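Local coordinates for lipoprotein (Bacteroides vulgatus, PDB 3U6G) that is of unknown function but carries an immunoglobulin-like fold and, as a lipoprotein, is probably tethered to the bacterial envelope by a lipid anchor, at the interface of chains A and B. Coordinates in Å, arbitrary orientation; residue numbers count along the deposited sequence, not the author numbering. Chains: chain A/B, uncharacterized protein DUF4425.

Contact 1: the interface of chains A and B. Residues chain A 32, 35-37; chain B 26, 54-55, 57.
A two-fold homodimer interface, as deposited, brings strand 36-37 of one immunoglobulin-like domain, A:Gly36 and A:Pro37, against the side chains of B:Gln55 and B:Ser26 on the other, adding a small patch to the join between the chains. The B:Gln55 chain bends at its second torsion (chi2 71°), which lays the amide beside the A:Gly36 backbone; A:Gly36 CA sits 3.4 Å from B:Gln55 CD. With no side chain on A:Gly36, the amide can come this near the main chain. A:Pro37 runs obliquely to the glutamine, and its ring carbon CG reaches the backbone of B:Ala54, 3.7 Å from B:Ala54 N. From strand 24-33 the hydroxyl of B:Ser26 points at the peptide link ahead of the proline, B:Ser26 OG lying 3.3 Å from A:Gly36 C. The spacing between that hydroxyl and the glutamine oxygen is too short to be trusted. Further out, water 1 is 2.7 Å from A:Gly35 O and 2.8 Å from the guanidinium nitrogen B:Arg57 NH2. B:Gln55 CB lies over one face of the B:Arg57 guanidinium, toward its rim. For the protein, the site pairs the short strand 36-37 with a polar strand end, partly through solvent, and may steady the dimer if that assembly forms in the cell.

Contact 2: the interface of chains A and B. Residues chain A 77, 79-81, 114-116; chain B 5, 70.
B:Phe5 and B:Phe70 push into chain A between the end of strand 71-80 and the start of strand 115-122, in a largely apolar part of the two-fold interface. The tight part surrounds B:Phe5, which hides 98 Å² against chain A. A:Ile81 crosses this ring at about a right angle and puts its CG2 methyl 3.5 Å from B:Phe5 CE2. A:Thr114 turns its methyl to the ring at CD1 and CE1, though the modelled spacing there is too short to be taken literally. A:Ser79 serves both aromatics: its CB lies 3.8 Å from B:Phe5 CE1 and equally 3.8 Å from B:Phe70 CZ. Within chain B the two rings support one another, B:Phe70 CE2 standing 4.0 Å above the plane of B:Phe5, over its centre. A:Ile116 passes B:Phe70 in the opposite direction; its CG1 branch is anti to the backbone N (chi1 167°) and, with chi2 57° completing the turn, the terminal CD1 comes to 3.6 Å from B:Phe70 CD1. The packing is looser beyond that methyl, where A:Ser77 buries only 4 Å² and its hydroxyl OG stays 4.1 Å from B:Phe70 CE1. At the opposite end, the backbone oxygen A:Leu115 O meets the edge of the B:Phe5 ring in its plane, 3.5 Å from CE1.

Contact 3: the interface of chains A and B. Residues chain A 5, 32, 34, 70-71; chain B 26, 77, 79, 116, 118.
Aromatic side chains A:Phe5, A:Phe70 and A:Phe71 settle on the strand residues B:Ile116, B:Thr118 and B:Ser77 in a largely apolar homodimer interface, which joins two DUF4425 domains of immunoglobulin-like fold in the deposited assembly. The CG2 methyl of B:Ile116 touches two rings. With CG1 anti to the carbonyl carbon (chi1 -51°), CG2 is turned toward them, lying over the face of A:Phe5 toward its rim, 3.6 Å from the ring centroid, and 3.5 Å from A:Phe70 CE1. Two residues along strand 115-123, B:Thr118 sets its CG2 methyl over the centre of the A:Phe71 ring, 3.6 Å from the centroid, and also 3.6 Å from A:Phe5 CE2. A:Phe71 CD1 in turn meets the A:Phe5 ring at its edge, in plane, which may help hold the A:Phe5 ring at its tilt. An alanine in place of A:Phe5 would remove the ring lying against both methyls and is likely to leave B:Ile116 CG2 and B:Thr118 CG2 less well covered. A:Phe70 receives the hydroxyl of B:Ser77 at its edge, in the ring plane, B:Ser77 OG lying 3.3 Å from CE1, while the backbone oxygen A:Ala32 O caps one face. Toward the rim the character turns polar: water 2 joins the backbone oxygen A:Lys34 O, at 2.9 Å, to the hydroxyl B:Ser79 OG, at 2.7 Å, and the bent lysine chain brings A:Lys34 NZ near B:Ile116 CD1.

Contact 1: the interface of chains A and B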
loop_
_atom_site.group_PDB
_atom_site.type_symbol
_atom_site.label_atom_id
_atom_site.label_comp_id
_atom_site.label_asym_id
_atom_site.label_seq_id
_atom_site.Cartn_x
_atom_site.Cartn_y
_atom_site.Cartn_z
ATOM N N ALA A 32 1.396 0.104 10.402
ATOM C CA ALA A 32 0.646 -0.508 11.470
ATOM C C ALA A 32 1.366 -0.407 12.787
ATOM O O ALA A 32 2.592 -0.479 12.841
ATOM C CB ALA A 32 0.408 -1.988 11.156
ATOM N N GLY A 35 -2.290 -1.508 17.728
ATOM C CA GLY A 35 -3.696 -1.155 17.843
ATOM C C GLY A 35 -4.452 -0.795 16.580
ATOM O O GLY A 35 -5.654 -0.586 16.631
ATOM N N GLY A 36 -3.766 -0.684 15.455
ATOM C CA GLY A 36 -4.403 -0.258 14.232
ATOM C C GLY A 36 -3.467 0.356 13.209
ATOM O O GLY A 36 -2.236 0.328 13.374
ATOM N N PRO A 37 -4.053 0.929 12.156
ATOM C CA PRO A 37 -3.240 1.644 11.187
ATOM C C PRO A 37 -2.408 2.728 11.862
ATOM O O PRO A 37 -2.861 3.379 12.807
ATOM C CB PRO A 37 -4.266 2.218 10.206
ATOM C CG PRO A 37 -5.451 1.285 10.295
ATOM C CD PRO A 37 -5.470 0.834 11.739
ATOM N N SER B 26 -5.015 -4.909 10.176
ATOM C CA SER B 26 -5.006 -3.547 9.616
ATOM C C SER B 26 -4.764 -3.641 8.123
ATOM O O SER B 26 -3.949 -4.452 7.679
ATOM C CB SER B 26 -3.859 -2.704 10.200
ATOM O OG SER B 26 -3.993 -2.500 11.591
ATOM N N ALA B 54 -7.997 0.857 7.639
ATOM C CA ALA B 54 -8.981 0.397 8.609
ATOM C C ALA B 54 -8.435 -0.754 9.413
ATOM O O ALA B 54 -7.638 -1.531 8.919
ATOM C CB ALA B 54 -10.269 -0.054 7.878
ATOM N N GLN B 55 -8.870 -0.848 10.663
ATOM C CA GLN B 55 -8.815 -2.089 11.386
ATOM C C GLN B 55 -10.047 -2.881 10.961
ATOM O O GLN B 55 -11.171 -2.402 11.139
ATOM C CB GLN B 55 -8.809 -1.818 12.889
ATOM C CG GLN B 55 -8.054 -2.856 13.687
ATOM C CD GLN B 55 -6.553 -2.784 13.477
ATOM O OE1 GLN B 55 -6.063 -2.126 12.547
ATOM N NE2 GLN B 55 -5.810 -3.440 14.347
ATOM N N ARG B 57 -12.899 -5.332 11.281
ATOM C CA ARG B 57 -13.650 -5.891 12.405
ATOM C C ARG B 57 -14.937 -6.605 11.983
ATOM O O ARG B 57 -15.728 -7.006 12.831
ATOM C CB ARG B 57 -13.973 -4.780 13.411
ATOM C CG ARG B 57 -12.739 -4.026 13.868
ATOM C CD ARG B 57 -12.910 -3.472 15.269
ATOM N NE ARG B 57 -11.623 -3.182 15.900
ATOM C CZ ARG B 57 -11.044 -1.987 15.897
ATOM N NH1 ARG B 57 -11.639 -0.965 15.300
ATOM N NH2 ARG B 57 -9.874 -1.814 16.495
HETATM O O HOH W 1 -8.035 -0.003 15.515
#

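Contact 2: the interface of chains A and B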
loop_
_atom_site.group_PDB
_atom_site.type_symbol
_atom_site.label_atom_id
_atom_site.label_comp_id
_atom_site.label_asym_id
_atom_site.label_seq_id
_atom_site.Cartn_x
_atom_site.Cartn_y
_atom_site.Cartn_z
ATOM N N SER A 77 2.769 3.917 -8.393
ATOM C CA SER A 77 2.627 3.701 -9.823
ATOM C C SER A 77 3.279 4.834 -10.569
ATOM O O SER A 77 3.302 5.988 -10.130
ATOM C CB SER A 77 1.166 3.579 -10.256
ATOM O OG SER A 77 0.516 4.820 -10.125
ATOM N N SER A 79 3.429 6.235 -14.588
ATOM C CA SER A 79 2.795 6.119 -15.887
ATOM C C SER A 79 3.187 7.258 -16.817
ATOM O O SER A 79 3.565 8.342 -16.369
ATOM C CB SER A 79 1.279 6.061 -15.720
ATOM O OG SER A 79 0.800 7.236 -15.088
ATOM N N SER A 80 3.090 6.997 -18.118
ATOM C CA SER A 80 3.418 7.991 -19.144
ATOM C C SER A 80 2.824 7.591 -20.484
ATOM O O SER A 80 2.798 6.403 -20.828
ATOM C CB SER A 80 4.936 8.176 -19.293
ATOM O OG SER A 80 5.229 9.159 -20.284
ATOM N N ILE A 81 2.324 8.587 -21.214
ATOM C CA ILE A 81 1.910 8.415 -22.611
ATOM C C ILE A 81 2.819 9.203 -23.560
ATOM O O ILE A 81 2.487 9.379 -24.733
ATOM C CB ILE A 81 0.446 8.873 -22.845
ATOM C CG1 ILE A 81 0.247 10.330 -22.382
ATOM C CG2 ILE A 81 -0.508 7.919 -22.148
ATOM C CD1 ILE A 81 -0.980 11.011 -22.983
ATOM N N THR A 114 2.394 3.068 -24.291
ATOM C CA THR A 114 1.925 3.466 -22.974
ATOM C C THR A 114 2.815 2.837 -21.910
ATOM O O THR A 114 3.093 1.634 -21.990
ATOM C CB THR A 114 0.484 2.957 -22.774
ATOM O OG1 THR A 114 -0.273 3.190 -23.970
ATOM C CG2 THR A 114 -0.184 3.644 -21.606
ATOM N N LEU A 115 3.246 3.616 -20.921
ATOM C CA LEU A 115 4.069 3.088 -19.824
ATOM C C LEU A 115 3.236 3.052 -18.546
ATOM O O LEU A 115 2.662 4.060 -18.158
ATOM C CB LEU A 115 5.311 3.959 -19.613
ATOM C CG LEU A 115 6.363 3.487 -18.590
ATOM C CD1 LEU A 115 7.761 3.874 -19.046
ATOM C CD2 LEU A 115 6.117 4.020 -17.181
ATOM N N ILE A 116 3.154 1.870 -17.941
ATOM C CA ILE A 116 2.533 1.688 -16.635
ATOM C C ILE A 116 3.401 0.725 -15.834
ATOM O O ILE A 116 3.558 -0.446 -16.212
ATOM C CB ILE A 116 1.066 1.159 -16.745
ATOM C CG1 ILE A 116 0.555 0.671 -15.382
ATOM C CG2 ILE A 116 0.959 0.038 -17.781
ATOM C CD1 ILE A 116 0.608 1.716 -14.292
ATOM N N PHE B 5 -4.520 4.529 -21.768
ATOM C CA PHE B 5 -4.312 3.463 -20.794
ATOM C C PHE B 5 -5.487 2.490 -20.785
ATOM O O PHE B 5 -6.635 2.899 -21.024
ATOM C CB PHE B 5 -4.168 4.064 -19.402
ATOM C CG PHE B 5 -2.974 4.954 -19.243
ATOM C CD1 PHE B 5 -1.708 4.406 -19.060
ATOM C CD2 PHE B 5 -3.108 6.334 -19.248
ATOM C CE1 PHE B 5 -0.603 5.217 -18.900
ATOM C CE2 PHE B 5 -2.003 7.148 -19.090
ATOM C CZ PHE B 5 -0.750 6.591 -18.915
ATOM N N PHE B 70 -6.061 2.205 -13.234
ATOM C CA PHE B 70 -5.188 1.172 -13.806
ATOM C C PHE B 70 -4.352 0.426 -12.768
ATOM O O PHE B 70 -3.547 -0.428 -13.120
ATOM C CB PHE B 70 -4.331 1.725 -14.965
ATOM C CG PHE B 70 -3.547 2.983 -14.650
ATOM C CD1 PHE B 70 -2.643 3.035 -13.616
ATOM C CD2 PHE B 70 -3.713 4.116 -15.427
ATOM C CE1 PHE B 70 -1.919 4.214 -13.363
ATOM C CE2 PHE B 70 -2.994 5.258 -15.181
ATOM C CZ PHE B 70 -2.114 5.307 -14.135
#

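Contact 3: the interface of chains A and B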
loop_
_atom_site.group_PDB
_atom_site.type_symbol
_atom_site.label_atom_id
_atom_site.label_comp_id
_atom_site.label_asym_id
_atom_site.label_seq_id
_atom_site.Cartn_x
_atom_site.Cartn_y
_atom_site.Cartn_z
ATOM N N PHE A 5 10.295 -7.485 12.231
ATOM C CA PHE A 5 9.704 -6.191 12.512
ATOM C C PHE A 5 10.370 -5.559 13.734
ATOM O O PHE A 5 10.764 -6.247 14.685
ATOM C CB PHE A 5 8.195 -6.339 12.727
ATOM C CG PHE A 5 7.488 -7.005 11.589
ATOM C CD1 PHE A 5 7.328 -8.383 11.564
ATOM C CD2 PHE A 5 6.989 -6.267 10.537
ATOM C CE1 PHE A 5 6.676 -9.003 10.513
ATOM C CE2 PHE A 5 6.350 -6.868 9.482
ATOM C CZ PHE A 5 6.185 -8.252 9.471
ATOM N N ALA A 32 1.396 0.104 10.402
ATOM C CA ALA A 32 0.646 -0.508 11.470
ATOM C C ALA A 32 1.366 -0.407 12.787
ATOM O O ALA A 32 2.592 -0.479 12.841
ATOM C CB ALA A 32 0.408 -1.988 11.156
ATOM N N LYS A 34 0.362 -1.875 17.091
ATOM C CA LYS A 34 -0.336 -2.997 17.713
ATOM C C LYS A 34 -1.849 -2.759 17.872
ATOM O O LYS A 34 -2.598 -3.708 18.111
ATOM C CB LYS A 34 0.301 -3.359 19.063
ATOM C CG LYS A 34 1.631 -4.121 18.971
ATOM C CD LYS A 34 1.430 -5.593 18.592
ATOM C CE LYS A 34 2.646 -6.452 18.894
ATOM N NZ LYS A 34 3.933 -5.809 18.526
ATOM N N PHE A 70 5.338 -0.747 13.812
ATOM C CA PHE A 70 6.252 -1.870 13.578
ATOM C C PHE A 70 6.396 -2.200 12.105
ATOM O O PHE A 70 7.153 -3.089 11.757
ATOM C CB PHE A 70 5.881 -3.112 14.398
ATOM C CG PHE A 70 4.501 -3.637 14.131
ATOM C CD1 PHE A 70 4.220 -4.280 12.936
ATOM C CD2 PHE A 70 3.480 -3.486 15.057
ATOM C CE1 PHE A 70 2.957 -4.784 12.673
ATOM C CE2 PHE A 70 2.219 -4.000 14.795
ATOM C CZ PHE A 70 1.952 -4.613 13.591
ATOM N N PHE A 71 5.719 -1.445 11.239
ATOM C CA PHE A 71 5.684 -1.695 9.817
ATOM C C PHE A 71 5.187 -0.461 9.089
ATOM O O PHE A 71 4.293 0.223 9.574
ATOM C CB PHE A 71 4.724 -2.843 9.546
ATOM C CG PHE A 71 4.614 -3.253 8.101
ATOM C CD1 PHE A 71 5.698 -3.789 7.423
ATOM C CD2 PHE A 71 3.400 -3.157 7.441
ATOM C CE1 PHE A 71 5.595 -4.190 6.092
ATOM C CE2 PHE A 71 3.276 -3.566 6.100
ATOM C CZ PHE A 71 4.382 -4.094 5.432
ATOM N N SER B 26 -5.015 -4.909 10.176
ATOM C CA SER B 26 -5.006 -3.547 9.616
ATOM C C SER B 26 -4.764 -3.641 8.123
ATOM O O SER B 26 -3.949 -4.452 7.679
ATOM C CB SER B 26 -3.859 -2.704 10.200
ATOM O OG SER B 26 -3.993 -2.500 11.591
ATOM N N SER B 77 -1.581 -5.997 7.656
ATOM C CA SER B 77 -0.819 -6.434 8.819
ATOM C C SER B 77 -1.722 -7.276 9.697
ATOM O O SER B 77 -2.870 -6.902 9.921
ATOM C CB SER B 77 -0.333 -5.221 9.617
ATOM O OG SER B 77 0.357 -5.620 10.788
ATOM N N SER B 79 -1.552 -9.188 13.491
ATOM C CA SER B 79 -0.763 -9.376 14.700
ATOM C C SER B 79 -1.588 -9.994 15.812
ATOM O O SER B 79 -2.803 -9.851 15.837
ATOM C CB SER B 79 -0.084 -8.067 15.151
ATOM O OG SER B 79 -1.023 -7.060 15.441
ATOM N N ILE B 116 3.386 -11.629 14.112
ATOM C CA ILE B 116 3.283 -10.458 13.228
ATOM C C ILE B 116 3.552 -10.937 11.809
ATOM O O ILE B 116 4.605 -11.524 11.534
ATOM C CB ILE B 116 4.290 -9.339 13.537
ATOM C CG1 ILE B 116 4.268 -8.957 15.018
ATOM C CG2 ILE B 116 3.989 -8.105 12.662
ATOM C CD1 ILE B 116 5.355 -7.944 15.424
ATOM N N THR B 118 2.603 -9.855 7.429
ATOM C CA THR B 118 2.057 -8.872 6.516
ATOM C C THR B 118 1.722 -9.525 5.180
ATOM O O THR B 118 2.197 -10.613 4.849
ATOM C CB THR B 118 3.035 -7.705 6.298
ATOM O OG1 THR B 118 4.277 -8.216 5.796
ATOM C CG2 THR B 118 3.259 -6.938 7.618
HETATM O O HOH W 2 -1.637 -6.393 17.983
#

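Contacts 1 and 3 adjoin, their C-alpha centres about 9 Å apart, and share A:Ala32 and B:Ser26; contact 1 lies directly beside the aromatic packing of contact 3, and each includes a water bridge. The C-alpha centre of contact 2 lies about 31 Å from each of theirs, at the other end of the dimer. Contact 2 largely matches contact 3 with the chains exchanged: Phe5, Phe70, Ser77, Ser79 and Ile116 recur on opposite chains. The copies differ in detail, the first torsion of Ile116 being 167° in chain A and -51° in chain B. If the deposited dimer is the biological one, two such distant patches would probably resist rocking between domains.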